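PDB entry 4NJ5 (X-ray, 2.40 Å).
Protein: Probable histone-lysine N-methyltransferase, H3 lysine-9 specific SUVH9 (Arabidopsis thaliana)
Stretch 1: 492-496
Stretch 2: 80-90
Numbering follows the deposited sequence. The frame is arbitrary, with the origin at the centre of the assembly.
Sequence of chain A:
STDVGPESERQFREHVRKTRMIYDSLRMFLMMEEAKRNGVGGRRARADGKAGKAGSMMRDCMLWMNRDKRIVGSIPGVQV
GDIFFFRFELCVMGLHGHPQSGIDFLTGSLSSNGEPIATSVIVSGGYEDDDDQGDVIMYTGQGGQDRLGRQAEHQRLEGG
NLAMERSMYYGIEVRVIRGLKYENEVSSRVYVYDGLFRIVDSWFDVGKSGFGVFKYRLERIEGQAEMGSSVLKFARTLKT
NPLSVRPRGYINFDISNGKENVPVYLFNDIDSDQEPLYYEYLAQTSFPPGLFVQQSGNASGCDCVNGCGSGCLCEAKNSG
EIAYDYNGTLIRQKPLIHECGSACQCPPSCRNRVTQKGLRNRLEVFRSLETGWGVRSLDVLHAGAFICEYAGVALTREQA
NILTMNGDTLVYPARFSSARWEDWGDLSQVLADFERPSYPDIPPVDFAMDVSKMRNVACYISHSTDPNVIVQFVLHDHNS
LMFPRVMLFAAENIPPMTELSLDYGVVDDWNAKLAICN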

ATOM      1  N   GLU A 492      -2.330  -4.736  -0.110  1.00 17.41           N
ATOM      2  CA  GLU A 492      -2.931  -3.538   0.466  1.00 21.36           C
ATOM      3  C   GLU A 492      -1.948  -2.373   0.442  1.00 17.60           C
ATOM      4  O   GLU A 492      -0.821  -2.512  -0.036  1.00 17.31           O
ATOM      5  CB  GLU A 492      -3.406  -3.807   1.898  1.00 18.79           C
ATOM      6  CG  GLU A 492      -2.312  -4.299   2.827  1.00 18.90           C
ATOM      7  CD  GLU A 492      -2.831  -4.666   4.206  1.00 19.98           C
ATOM      8  OE1 GLU A 492      -4.008  -4.366   4.506  1.00 20.68           O
ATOM      9  OE2 GLU A 492      -2.060  -5.259   4.990  1.00 20.25           O
ATOM     10  N   ASN A 493      -2.378  -1.223   0.950  1.00 18.10           N
ATOM     11  CA  ASN A 493      -1.489  -0.072   1.065  1.00 18.10           C
ATOM     12  C   ASN A 493      -0.521  -0.246   2.234  1.00 18.41           C
ATOM     13  O   ASN A 493      -0.862   0.021   3.387  1.00 20.76           O
ATOM     14  CB  ASN A 493      -2.293   1.222   1.207  1.00 21.89           C
ATOM     15  CG  ASN A 493      -3.124   1.530  -0.029  1.00 23.71           C
ATOM     16  OD1 ASN A 493      -2.664   1.356  -1.156  1.00 17.84           O
ATOM     17  ND2 ASN A 493      -4.358   1.977   0.178  1.00 24.95           N
ATOM     18  N   ILE A 494       0.686  -0.704   1.923  1.00 24.15           N
ATOM     19  CA  ILE A 494       1.684  -1.010   2.938  1.00 25.70           C
ATOM     20  C   ILE A 494       2.619   0.171   3.188  1.00 27.76           C
ATOM     21  O   ILE A 494       3.376   0.563   2.302  1.00 35.92           O
ATOM     22  CB  ILE A 494       2.538  -2.223   2.520  1.00 21.35           C
ATOM     23  CG1 ILE A 494       1.642  -3.387   2.082  1.00 19.21           C
ATOM     24  CG2 ILE A 494       3.475  -2.629   3.651  1.00 18.25           C
ATOM     25  CD1 ILE A 494       2.392  -4.549   1.445  1.00 17.48           C
ATOM     26  N   PRO A 495       2.565   0.747   4.396  1.00 19.42           N
ATOM     27  CA  PRO A 495       3.521   1.802   4.748  1.00 19.93           C
ATOM     28  C   PRO A 495       4.939   1.245   4.813  1.00 19.82           C
ATOM     29  O   PRO A 495       5.107   0.050   5.045  1.00 19.61           O
ATOM     30  CB  PRO A 495       3.049   2.267   6.133  1.00 20.99           C
ATOM     31  CG  PRO A 495       2.203   1.158   6.658  1.00 21.06           C
ATOM     32  CD  PRO A 495       1.586   0.493   5.467  1.00 20.13           C
ATOM     33  N   PRO A 496       5.943   2.056   4.592  1.00 21.09           N
ATOM     34  CA  PRO A 496       7.313   1.608   4.659  1.00 23.48           C
ATOM     35  C   PRO A 496       7.670   1.089   6.032  1.00 24.84           C
ATOM     36  O   PRO A 496       7.157   1.516   7.022  1.00 28.07           O
ATOM     37  CB  PRO A 496       8.086   2.866   4.407  1.00 24.64           C
ATOM     38  CG  PRO A 496       7.222   3.702   3.633  1.00 26.66           C
ATOM     39  CD  PRO A 496       5.839   3.380   4.003  1.00 23.29           C
TER
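Stretch 2 (80-90) VGDIFFFRFEL

Stretch 2 lies on stretch 1 through a small, mainly apolar contact centred on Ile83, with no direct hydrogen bond between the two segments and a single water joining their backbones. The contact buries 275 Å², both sides summed, and the touching residues are at least 404 positions apart in sequence.

Stretch 1 contains no regular helix or strand. From Asn493 to Pro496 its psi angles lie between 97° and 154° with negative phi throughout, so the backbone is extended, and the side chains of Asn493 and Pro495 point toward stretch 2 while that of Ile494 points away. Stretch 2 changes character along its length: a loop through Asp82, a short strand at Ile83 and Phe84, a turn, and then a helix that includes Glu89 and Leu90 and continues later in the chain. The strand residues are extended, with phi/psi of -109/151° at Ile83 and -141/155° at Phe84. Here too the side chains alternate, those of Ile83 and Phe85 pointing toward stretch 1 and those of Asp82 and Phe84 away from it.

The order of contacts defines the direction. Gly81 meets Pro495, Ile83 reaches Pro495, Ile494 and Asn493, and Phe85 and Glu89 approach Asn493, so the two segments run in broadly opposed senses, but obliquely rather than antiparallel. The backbones do not pair as in a sheet; the nearest CA atoms, those of Pro495 and Ile83, are 6.1 Å apart, and the space between is filled largely by the isoleucine side chain. With chi1 at 56° (p) and chi2 at 172° (t), Ile83 places its CD1 3.6 Å from Pro495 CA and 3.8 Å from Ile494 C, while its CG2 packs 3.7 Å from Pro495 CB. Its CG1 lies 4.0 Å from Asn493 O. One side chain thus covers three consecutive residues of stretch 1, touching backbone as well as side-chain atoms.

Beside this packing, a water accepts a hydrogen bond from Ile83 N at 2.8 Å and donates one to Asn493 O at 3.2 Å, satisfying both backbone groups across a gap too wide for them to bond directly. At the Gly81 end, Pro495 CG rests 3.6 Å from Gly81 O. Gly81 has phi/psi of 104/-12°, where a CB would be jammed against the carbonyl oxygen of the preceding residue; the local backbone therefore calls for glycine irrespective of the contact with Pro495.

At the other end, Asn493 OD1 approaches the edge of the Phe85 ring, near its plane, at 3.3 Å from CE2. An aromatic edge carries a slight positive charge, which makes it a suitable neighbour for a carbonyl oxygen. Asn493 ND2 and Glu89 OE2 come only within 4.0 Å, and both atoms are hydrogen-bonded elsewhere in the structure. Glu89 OE1 instead accepts a hydrogen bond from Phe85 N at 2.9 Å and a weak one from Phe86 N at 3.4 Å, tying the turn after the strand to the helix that follows.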

ATOM      1  N   VAL A  80      -2.452   3.326  14.293  1.00 23.72           N
ATOM      2  CA  VAL A  80      -1.389   4.293  14.093  1.00 23.38           C
ATOM      3  C   VAL A  80      -0.419   3.784  13.036  1.00 23.21           C
ATOM      4  O   VAL A  80       0.037   2.640  13.095  1.00 24.16           O
ATOM      5  CB  VAL A  80      -0.621   4.549  15.397  1.00 26.26           C
ATOM      6  CG1 VAL A  80       0.530   5.511  15.152  1.00 24.74           C
ATOM      7  CG2 VAL A  80      -1.562   5.094  16.460  1.00 29.94           C
ATOM      8  N   GLY A  81      -0.122   4.632  12.058  1.00 22.19           N
ATOM      9  CA  GLY A  81       0.841   4.287  11.033  1.00 22.24           C
ATOM     10  C   GLY A  81       0.190   3.913   9.719  1.00 23.94           C
ATOM     11  O   GLY A  81       0.868   3.799   8.698  1.00 26.72           O
ATOM     12  N   ASP A  82      -1.124   3.708   9.743  1.00 20.57           N
ATOM     13  CA  ASP A  82      -1.864   3.475   8.509  1.00 19.69           C
ATOM     14  C   ASP A  82      -1.685   4.673   7.588  1.00 18.99           C
ATOM     15  O   ASP A  82      -1.727   5.819   8.036  1.00 18.83           O
ATOM     16  CB  ASP A  82      -3.348   3.239   8.788  1.00 24.33           C
ATOM     17  CG  ASP A  82      -3.617   1.890   9.420  1.00 27.64           C
ATOM     18  OD1 ASP A  82      -2.693   1.048   9.442  1.00 31.62           O
ATOM     19  OD2 ASP A  82      -4.754   1.665   9.887  1.00 27.87           O
ATOM     20  N   ILE A  83      -1.463   4.400   6.305  1.00 23.65           N
ATOM     21  CA  ILE A  83      -1.279   5.457   5.319  1.00 20.67           C
ATOM     22  C   ILE A  83      -2.471   5.564   4.378  1.00 21.21           C
ATOM     23  O   ILE A  83      -3.163   4.578   4.110  1.00 17.74           O
ATOM     24  CB  ILE A  83      -0.004   5.256   4.482  1.00 19.23           C
ATOM     25  CG1 ILE A  83      -0.022   3.880   3.809  1.00 19.26           C
ATOM     26  CG2 ILE A  83       1.234   5.435   5.349  1.00 19.98           C
ATOM     27  CD1 ILE A  83       1.101   3.672   2.814  1.00 20.03           C
ATOM     28  N   PHE A  84      -2.693   6.777   3.883  1.00 17.69           N
ATOM     29  CA  PHE A  84      -3.791   7.074   2.974  1.00 17.44           C
ATOM     30  C   PHE A  84      -3.295   8.053   1.917  1.00 21.93           C
ATOM     31  O   PHE A  84      -2.346   8.798   2.155  1.00 20.37           O
ATOM     32  CB  PHE A  84      -4.970   7.660   3.752  1.00 17.18           C
ATOM     33  CG  PHE A  84      -5.445   6.777   4.866  1.00 19.19           C
ATOM     34  CD1 PHE A  84      -4.895   6.879   6.133  1.00 17.33           C
ATOM     35  CD2 PHE A  84      -6.427   5.826   4.642  1.00 21.05           C
ATOM     36  CE1 PHE A  84      -5.321   6.053   7.154  1.00 21.36           C
ATOM     37  CE2 PHE A  84      -6.859   5.000   5.660  1.00 18.34           C
ATOM     38  CZ  PHE A  84      -6.305   5.113   6.918  1.00 17.75           C
ATOM     39  N   PHE A  85      -3.935   8.058   0.751  1.00 24.17           N
ATOM     40  CA  PHE A  85      -3.439   8.858  -0.368  1.00 24.08           C
ATOM     41  C   PHE A  85      -4.345  10.022  -0.754  1.00 19.31           C
ATOM     42  O   PHE A  85      -3.955  10.882  -1.539  1.00 20.20           O
ATOM     43  CB  PHE A  85      -3.192   7.967  -1.582  1.00 21.23           C
ATOM     44  CG  PHE A  85      -2.229   6.852  -1.318  1.00 21.40           C
ATOM     45  CD1 PHE A  85      -0.892   7.121  -1.078  1.00 21.98           C
ATOM     46  CD2 PHE A  85      -2.658   5.533  -1.311  1.00 24.80           C
ATOM     47  CE1 PHE A  85       0.004   6.095  -0.835  1.00 26.38           C
ATOM     48  CE2 PHE A  85      -1.767   4.501  -1.072  1.00 26.25           C
ATOM     49  CZ  PHE A  85      -0.434   4.782  -0.833  1.00 28.10           C
ATOM     50  N   PHE A  86      -5.553  10.043  -0.206  1.00 19.75           N
ATOM     51  CA  PHE A  86      -6.514  11.083  -0.537  1.00 19.79           C
ATOM     52  C   PHE A  86      -7.259  11.550   0.704  1.00 25.70           C
ATOM     53  O   PHE A  86      -7.471  10.776   1.641  1.00 28.07           O
ATOM     54  CB  PHE A  86      -7.520  10.574  -1.575  1.00 19.64           C
ATOM     55  CG  PHE A  86      -6.892  10.057  -2.840  1.00 20.20           C
ATOM     56  CD1 PHE A  86      -6.679   8.698  -3.017  1.00 19.80           C
ATOM     57  CD2 PHE A  86      -6.522  10.926  -3.857  1.00 21.36           C
ATOM     58  CE1 PHE A  86      -6.109   8.213  -4.181  1.00 20.45           C
ATOM     59  CE2 PHE A  86      -5.949  10.447  -5.028  1.00 22.13           C
ATOM     60  CZ  PHE A  86      -5.743   9.088  -5.189  1.00 21.64           C
ATOM     61  N   ARG A  87      -7.659  12.817   0.707  1.00 21.30           N
ATOM     62  CA  ARG A  87      -8.447  13.363   1.803  1.00 19.17           C
ATOM     63  C   ARG A  87      -9.771  12.629   1.974  1.00 19.22           C
ATOM     64  O   ARG A  87     -10.166  12.307   3.082  1.00 19.61           O
ATOM     65  CB  ARG A  87      -8.701  14.853   1.588  1.00 21.23           C
ATOM     66  CG  ARG A  87      -7.473  15.723   1.651  1.00 27.15           C
ATOM     67  CD  ARG A  87      -6.936  15.806   3.058  1.00 35.98           C
ATOM     68  NE  ARG A  87      -6.888  17.176   3.558  1.00 45.98           N
ATOM     69  CZ  ARG A  87      -7.787  17.697   4.383  1.00 49.44           C
ATOM     70  NH1 ARG A  87      -7.675  18.952   4.791  1.00 52.54           N
ATOM     71  NH2 ARG A  87      -8.797  16.955   4.800  1.00 48.34           N
ATOM     72  N   PHE A  88     -10.452  12.366   0.867  1.00 19.86           N
ATOM     73  CA  PHE A  88     -11.770  11.736   0.911  1.00 23.16           C
ATOM     74  C   PHE A  88     -11.674  10.341   1.517  1.00 27.54           C
ATOM     75  O   PHE A  88     -12.579   9.880   2.227  1.00 28.23           O
ATOM     76  CB  PHE A  88     -12.353  11.654  -0.493  1.00 22.99           C
ATOM     77  CG  PHE A  88     -13.777  12.116  -0.588  1.00 28.33           C
ATOM     78  CD1 PHE A  88     -14.815  11.278  -0.222  1.00 25.63           C
ATOM     79  CD2 PHE A  88     -14.076  13.383  -1.061  1.00 30.67           C
ATOM     80  CE1 PHE A  88     -16.131  11.698  -0.323  1.00 26.51           C
ATOM     81  CE2 PHE A  88     -15.384  13.803  -1.164  1.00 33.61           C
ATOM     82  CZ  PHE A  88     -16.414  12.957  -0.796  1.00 31.18           C
ATOM     83  N   GLU A  89     -10.561   9.677   1.229  1.00 27.21           N
ATOM     84  CA  GLU A  89     -10.259   8.377   1.805  1.00 24.85           C
ATOM     85  C   GLU A  89     -10.367   8.428   3.331  1.00 27.17           C
ATOM     86  O   GLU A  89     -10.890   7.504   3.953  1.00 29.03           O
ATOM     87  CB  GLU A  89      -8.856   7.934   1.378  1.00 17.92           C
ATOM     88  CG  GLU A  89      -8.541   6.489   1.664  1.00 17.64           C
ATOM     89  CD  GLU A  89      -7.232   6.041   1.035  1.00 18.02           C
ATOM     90  OE1 GLU A  89      -6.546   6.880   0.409  1.00 18.81           O
ATOM     91  OE2 GLU A  89      -6.887   4.847   1.170  1.00 17.74           O
ATOM     92  N   LEU A  90      -9.890   9.523   3.921  1.00 29.29           N
ATOM     93  CA  LEU A  90      -9.974   9.722   5.364  1.00 27.20           C
ATOM     94  C   LEU A  90     -11.421   9.779   5.838  1.00 27.31           C
ATOM     95  O   LEU A  90     -11.729   9.374   6.959  1.00 26.93           O
ATOM     96  CB  LEU A  90      -9.248  11.003   5.770  1.00 17.87           C
ATOM     97  CG  LEU A  90      -7.763  11.053   5.412  1.00 18.87           C
ATOM     98  CD1 LEU A  90      -7.170  12.407   5.775  1.00 18.57           C
ATOM     99  CD2 LEU A  90      -7.010   9.932   6.108  1.00 17.27           C
TER
HETATM  100  O   HOH W   1      -2.013   1.650   5.862  1.00 26.20           O